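Local coordinates for protein flavin-dependent monooxygenase, oxygenase subunit HsaA (PDB 2RFQ) that hydroxylates the phenolic ring of the cholesterol breakdown product 3-HSA with reduced FMN and molecular oxygen, as the oxygenase component of a two-component monooxygenase, at residues 45-51 and 112-116; 54-58 and 104-109. All coordinates share one frame; numbering follows the deposited sequence.

Contacts 1 and 2 show how one chain passage can be fastened at successive levels: 54-58 with 104-109 is nested inside the loop that 45-51 and 112-116 close, and the two centres lie 11 Å apart. They share bonds. Gln54 NE2 of contact 2 is 2.9 Å from Thr112 O of contact 1, and Trp108 NE1 is 3.0 Å from Val114 O, both probable hydrogen bonds. Contact 1 is at the surface, contact 2 mostly buried. None of the FMN-binding residues inferred by similarity belongs to either contact; the side chain of Arg115 is about 11 Å from that of Ser142, and that of Trp108 about 11 Å from that of Tyr120.

Contact 1: 45-51 and 112-116; sequences QETGFFR and TDVRI
Gln45 reaches across to Asp113 and Arg115 as an extended arm, its CG anti to the backbone N (chi1 175°). CB lies 3.9 Å from Arg115 NH1, and CG passes 3.8 Å from Asp113 OD1. Beyond them the amide stacks on the Asp113 carboxylate, planes 11° apart, with NE2 3.3 Å from Asp113 CG. OE1 takes a hydrogen bond of 2.9 Å from Arg115 NH1, in the carbonyl plane and on a lone pair; one water links OE1 to Arg115 NH2, a second to Asp113 O. An alanine in place of Gln45 would probably leave Arg115 NH1 without this acceptor and the Asp113 carboxylate without its stacked amide. Arg115 CD lies over the centre of the Phe50 ring, 4.2 Å from the centroid, a CH-pi contact; beyond it the chain bends at chi3 (-79°), which turns the guanidinium toward Gln45. The contact ties the end of helix 38-47, in the acyl-CoA dehydrogenase-type N-terminal domain, to the loop entering strand 116-119; the helix finishes in a Schellman motif at Gly48, whose positive phi suits glycine. Arg51 NH2 donates a hydrogen bond to Thr112 OG1, 2.8 Å away, with the oxygen in the guanidinium plane. The same NH2 forms a salt bridge with Asp113 OD1 at 3.2 Å, through charge alone, since that oxygen lies well out of the plane. A water joins Arg51 NE to Asp113 OD1.

Contact 2: 54-58 and 104-109; sequences QPEQW and QEDVWG
Trp58 and Trp108 form the dense part of this contact, with Trp58 CD1 only 3.3 Å from Trp108 CE3. The indoles meet obliquely, planes at 51°, and Trp108 CB lies over the six-membered ring of Trp58. On the Gln104 side the indole is fixed by a nearly straight hydrogen bond: Trp58 NE1 donates to Gln104 OE1 at 2.8 Å, with the oxygen near the ring plane and Asn224 supplying a second donor to it. The straight Gln54 chain, with chi1 at -176°, brings its amide nitrogen over the centre of the Trp108 ring, the amide standing steeply to it, Gln54 NE2 3.3 Å from Trp108 CE2 and hydrogen-bonded to Thr112 O. Thus a loop between helices 38-47 and 65-76 is packed against helix 101-108 of the acyl-CoA dehydrogenase-type N-terminal domain, and Trp108 NE1 bonds onward to Val114 O. Packing thins toward the exposed Glu105, whose chain bends at chi2 (74°) to bring OE1 to the edge of the Trp58 ring, 3.4 Å from CH2. Gly109 adds little, its CA 4.2 Å from Trp58 CZ3. The partly exposed Gln57 turns its polar end to Asn224 and Gln101.

Contact 1: 45-51 and 112-116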
loop_
_atom_site.group_PDB
_atom_site.type_symbol
_atom_site.label_atom_id
_atom_site.label_comp_id
_atom_site.label_asym_id
_atom_site.label_seq_id
_atom_site.Cartn_x
_atom_site.Cartn_y
_atom_site.Cartn_z
ATOM N N GLN A 45 11.653 -26.749 -28.407
ATOM C CA GLN A 45 11.589 -28.211 -28.470
ATOM C C GLN A 45 13.021 -28.785 -28.476
ATOM O O GLN A 45 13.339 -29.706 -27.719
ATOM C CB GLN A 45 10.818 -28.673 -29.713
ATOM C CG GLN A 45 10.819 -30.191 -29.912
ATOM C CD GLN A 45 10.072 -30.636 -31.161
ATOM O OE1 GLN A 45 8.972 -30.177 -31.446
ATOM N NE2 GLN A 45 10.676 -31.537 -31.917
ATOM N N GLU A 46 13.881 -28.207 -29.311
ATOM C CA GLU A 46 15.255 -28.699 -29.429
ATOM C C GLU A 46 16.091 -28.534 -28.154
ATOM O O GLU A 46 17.062 -29.261 -27.961
ATOM C CB GLU A 46 15.944 -28.091 -30.651
ATOM C CG GLU A 46 15.313 -28.554 -31.956
ATOM C CD GLU A 46 15.748 -27.728 -33.160
ATOM O OE1 GLU A 46 16.475 -26.718 -32.985
ATOM O OE2 GLU A 46 15.343 -28.092 -34.288
ATOM N N THR A 47 15.699 -27.622 -27.265
ATOM C CA THR A 47 16.418 -27.515 -25.977
ATOM C C THR A 47 16.123 -28.709 -25.067
ATOM O O THR A 47 16.874 -28.960 -24.141
ATOM C CB THR A 47 16.051 -26.262 -25.172
ATOM O OG1 THR A 47 14.686 -26.355 -24.685
ATOM C CG2 THR A 47 16.271 -25.001 -26.013
ATOM N N GLY A 48 15.017 -29.403 -25.323
ATOM C CA GLY A 48 14.516 -30.437 -24.416
ATOM C C GLY A 48 13.470 -29.940 -23.429
ATOM O O GLY A 48 12.946 -30.706 -22.617
ATOM N N PHE A 49 13.156 -28.647 -23.496
ATOM C CA PHE A 49 12.241 -28.034 -22.545
ATOM C C PHE A 49 10.908 -28.773 -22.384
ATOM O O PHE A 49 10.464 -29.008 -21.264
ATOM C CB PHE A 49 11.937 -26.565 -22.912
ATOM C CG PHE A 49 10.805 -26.004 -22.076
ATOM C CD1 PHE A 49 11.036 -25.648 -20.735
ATOM C CD2 PHE A 49 9.513 -25.912 -22.593
ATOM C CE1 PHE A 49 9.988 -25.205 -19.915
ATOM C CE2 PHE A 49 8.450 -25.441 -21.794
ATOM C CZ PHE A 49 8.696 -25.096 -20.435
ATOM N N PHE A 50 10.250 -29.091 -23.496
ATOM C CA PHE A 50 8.916 -29.708 -23.396
ATOM C C PHE A 50 8.988 -31.111 -22.782
ATOM O O PHE A 50 8.008 -31.583 -22.210
ATOM C CB PHE A 50 8.182 -29.702 -24.736
ATOM C CG PHE A 50 7.850 -28.310 -25.217
ATOM C CD1 PHE A 50 6.940 -27.527 -24.514
ATOM C CD2 PHE A 50 8.485 -27.782 -26.337
ATOM C CE1 PHE A 50 6.660 -26.208 -24.918
ATOM C CE2 PHE A 50 8.210 -26.454 -26.761
ATOM C CZ PHE A 50 7.294 -25.688 -26.051
ATOM N N ARG A 51 10.164 -31.731 -22.861
ATOM C CA ARG A 51 10.357 -33.060 -22.262
ATOM C C ARG A 51 10.555 -33.025 -20.746
ATOM O O ARG A 51 10.565 -34.076 -20.110
ATOM C CB ARG A 51 11.568 -33.766 -22.902
ATOM C CG ARG A 51 11.416 -33.969 -24.383
ATOM C CD ARG A 51 12.519 -34.911 -24.859
ATOM N NE ARG A 51 12.299 -35.379 -26.224
ATOM C CZ ARG A 51 11.457 -36.354 -26.584
ATOM N NH1 ARG A 51 10.692 -36.989 -25.682
ATOM N NH2 ARG A 51 11.381 -36.697 -27.867
ATOM N N THR A 112 7.180 -38.600 -29.919
ATOM C CA THR A 112 7.184 -38.157 -28.516
ATOM C C THR A 112 7.368 -36.658 -28.356
ATOM O O THR A 112 7.398 -36.162 -27.226
ATOM C CB THR A 112 8.224 -38.907 -27.657
ATOM O OG1 THR A 112 9.536 -38.710 -28.205
ATOM C CG2 THR A 112 7.912 -40.404 -27.680
ATOM N N ASP A 113 7.473 -35.932 -29.464
ATOM C CA ASP A 113 7.512 -34.453 -29.415
ATOM C C ASP A 113 6.144 -33.798 -29.621
ATOM O O ASP A 113 6.039 -32.585 -29.654
ATOM C CB ASP A 113 8.502 -33.901 -30.454
ATOM C CG ASP A 113 9.934 -34.238 -30.122
ATOM O OD1 ASP A 113 10.411 -33.854 -29.030
ATOM O OD2 ASP A 113 10.579 -34.906 -30.954
ATOM N N VAL A 114 5.095 -34.594 -29.787
ATOM C CA VAL A 114 3.760 -34.012 -29.968
ATOM C C VAL A 114 3.371 -33.159 -28.740
ATOM O O VAL A 114 3.680 -33.527 -27.607
ATOM C CB VAL A 114 2.729 -35.125 -30.251
ATOM C CG1 VAL A 114 1.292 -34.625 -30.068
ATOM C CG2 VAL A 114 2.959 -35.680 -31.671
ATOM N N ARG A 115 2.699 -32.033 -28.993
ATOM C CA ARG A 115 2.268 -31.091 -27.957
ATOM C C ARG A 115 0.743 -31.076 -27.828
ATOM O O ARG A 115 0.002 -31.417 -28.770
ATOM C CB ARG A 115 2.761 -29.682 -28.277
ATOM C CG ARG A 115 4.265 -29.513 -28.093
ATOM C CD ARG A 115 4.684 -28.086 -28.399
ATOM N NE ARG A 115 4.800 -27.799 -29.827
ATOM C CZ ARG A 115 5.891 -28.065 -30.557
ATOM N NH1 ARG A 115 6.953 -28.681 -30.010
ATOM N NH2 ARG A 115 5.909 -27.752 -31.851
ATOM N N ILE A 116 0.309 -30.649 -26.655
ATOM C CA ILE A 116 -1.110 -30.645 -26.283
ATOM C C ILE A 116 -1.401 -29.245 -25.755
ATOM O O ILE A 116 -0.574 -28.695 -25.018
ATOM C CB ILE A 116 -1.331 -31.675 -25.116
ATOM C CG1 ILE A 116 -0.958 -33.098 -25.553
ATOM C CG2 ILE A 116 -2.769 -31.693 -24.616
ATOM C CD1 ILE A 116 0.387 -33.536 -25.019
HETATM O O HOH W 1 8.265 -27.578 -33.312
HETATM O O HOH W 2 6.132 -31.407 -32.590
HETATM O O HOH W 3 13.041 -33.950 -28.658
HETATM O O HOH W 4 12.341 -36.837 -30.566
#

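Contact 2: 54-58 and 104-109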
loop_
_atom_site.group_PDB
_atom_site.type_symbol
_atom_site.label_atom_id
_atom_site.label_comp_id
_atom_site.label_asym_id
_atom_site.label_seq_id
_atom_site.Cartn_x
_atom_site.Cartn_y
_atom_site.Cartn_z
ATOM N N GLN A 54 7.759 -34.644 -18.993
ATOM C CA GLN A 54 7.310 -35.826 -19.739
ATOM C C GLN A 54 7.907 -37.110 -19.128
ATOM O O GLN A 54 9.032 -37.081 -18.638
ATOM C CB GLN A 54 7.717 -35.683 -21.202
ATOM C CG GLN A 54 7.238 -36.804 -22.103
ATOM C CD GLN A 54 7.654 -36.574 -23.544
ATOM O OE1 GLN A 54 8.776 -36.142 -23.804
ATOM N NE2 GLN A 54 6.764 -36.873 -24.486
ATOM N N PRO A 55 7.122 -38.203 -19.084
ATOM C CA PRO A 55 7.632 -39.469 -18.493
ATOM C C PRO A 55 8.860 -40.047 -19.186
ATOM O O PRO A 55 9.054 -39.868 -20.403
ATOM C CB PRO A 55 6.421 -40.421 -18.578
ATOM C CG PRO A 55 5.220 -39.467 -18.532
ATOM C CD PRO A 55 5.680 -38.305 -19.408
ATOM N N GLU A 56 9.698 -40.711 -18.393
ATOM C CA GLU A 56 10.872 -41.378 -18.937
ATOM C C GLU A 56 10.511 -42.355 -20.075
ATOM O O GLU A 56 11.270 -42.496 -21.040
ATOM C CB GLU A 56 11.615 -42.088 -17.812
ATOM C CG GLU A 56 12.918 -42.755 -18.248
ATOM C CD GLU A 56 12.718 -44.155 -18.778
ATOM O OE1 GLU A 56 11.667 -44.770 -18.490
ATOM O OE2 GLU A 56 13.632 -44.651 -19.479
ATOM N N GLN A 57 9.350 -43.010 -19.985
ATOM C CA GLN A 57 9.005 -44.031 -21.000
ATOM C C GLN A 57 8.841 -43.406 -22.389
ATOM O O GLN A 57 8.954 -44.104 -23.402
ATOM C CB GLN A 57 7.755 -44.831 -20.614
ATOM C CG GLN A 57 6.465 -44.044 -20.614
ATOM C CD GLN A 57 5.252 -44.949 -20.592
ATOM O OE1 GLN A 57 5.123 -45.870 -21.433
ATOM N NE2 GLN A 57 4.352 -44.698 -19.647
ATOM N N TRP A 58 8.590 -42.093 -22.432
ATOM C CA TRP A 58 8.391 -41.369 -23.693
ATOM C C TRP A 58 9.624 -40.511 -24.057
ATOM O O TRP A 58 9.553 -39.618 -24.906
ATOM C CB TRP A 58 7.114 -40.494 -23.631
ATOM C CG TRP A 58 5.890 -41.275 -23.314
ATOM C CD1 TRP A 58 5.136 -41.198 -22.172
ATOM C CD2 TRP A 58 5.300 -42.308 -24.116
ATOM N NE1 TRP A 58 4.095 -42.106 -22.232
ATOM C CE2 TRP A 58 4.178 -42.797 -23.413
ATOM C CE3 TRP A 58 5.591 -42.844 -25.375
ATOM C CZ2 TRP A 58 3.357 -43.815 -23.921
ATOM C CZ3 TRP A 58 4.782 -43.863 -25.880
ATOM C CH2 TRP A 58 3.678 -44.336 -25.148
ATOM N N GLN A 104 -1.797 -42.062 -23.566
ATOM C CA GLN A 104 -0.416 -41.606 -23.830
ATOM C C GLN A 104 0.129 -42.201 -25.125
ATOM O O GLN A 104 0.794 -41.519 -25.886
ATOM C CB GLN A 104 0.506 -41.987 -22.682
ATOM C CG GLN A 104 0.155 -41.331 -21.362
ATOM C CD GLN A 104 0.896 -41.981 -20.214
ATOM O OE1 GLN A 104 2.125 -42.063 -20.230
ATOM N NE2 GLN A 104 0.144 -42.495 -19.237
ATOM N N GLU A 105 -0.164 -43.480 -25.369
ATOM C CA GLU A 105 0.217 -44.123 -26.616
ATOM C C GLU A 105 -0.469 -43.434 -27.814
ATOM O O GLU A 105 0.158 -43.195 -28.849
ATOM C CB GLU A 105 -0.111 -45.623 -26.569
ATOM C CG GLU A 105 0.143 -46.355 -27.897
ATOM C CD GLU A 105 1.619 -46.595 -28.208
ATOM O OE1 GLU A 105 2.447 -46.654 -27.267
ATOM O OE2 GLU A 105 1.949 -46.744 -29.413
ATOM N N ASP A 106 -1.752 -43.095 -27.672
ATOM C CA ASP A 106 -2.459 -42.347 -28.728
ATOM C C ASP A 106 -1.734 -41.072 -29.135
ATOM O O ASP A 106 -1.620 -40.764 -30.320
ATOM C CB ASP A 106 -3.890 -42.006 -28.301
ATOM C CG ASP A 106 -4.800 -43.222 -28.221
ATOM O OD1 ASP A 106 -4.446 -44.303 -28.721
ATOM O OD2 ASP A 106 -5.892 -43.072 -27.649
ATOM N N VAL A 107 -1.246 -40.343 -28.131
ATOM C CA VAL A 107 -0.596 -39.063 -28.344
ATOM C C VAL A 107 0.853 -39.192 -28.808
ATOM O O VAL A 107 1.253 -38.534 -29.781
ATOM C CB VAL A 107 -0.694 -38.198 -27.067
ATOM C CG1 VAL A 107 0.059 -36.887 -27.239
ATOM C CG2 VAL A 107 -2.191 -37.953 -26.733
ATOM N N TRP A 108 1.617 -40.039 -28.118
ATOM C CA TRP A 108 3.076 -40.067 -28.278
ATOM C C TRP A 108 3.625 -41.337 -28.926
ATOM O O TRP A 108 4.846 -41.450 -29.142
ATOM C CB TRP A 108 3.758 -39.880 -26.916
ATOM C CG TRP A 108 3.675 -38.470 -26.353
ATOM C CD1 TRP A 108 3.770 -37.287 -27.052
ATOM C CD2 TRP A 108 3.537 -38.112 -24.974
ATOM N NE1 TRP A 108 3.662 -36.210 -26.184
ATOM C CE2 TRP A 108 3.523 -36.689 -24.906
ATOM C CE3 TRP A 108 3.401 -38.851 -23.787
ATOM C CZ2 TRP A 108 3.400 -35.996 -23.692
ATOM C CZ3 TRP A 108 3.282 -38.163 -22.578
ATOM C CH2 TRP A 108 3.282 -36.745 -22.539
ATOM N N GLY A 109 2.744 -42.282 -29.241
ATOM C CA GLY A 109 3.175 -43.574 -29.760
ATOM C C GLY A 109 4.044 -43.513 -31.005
ATOM O O GLY A 109 4.858 -44.418 -31.224
#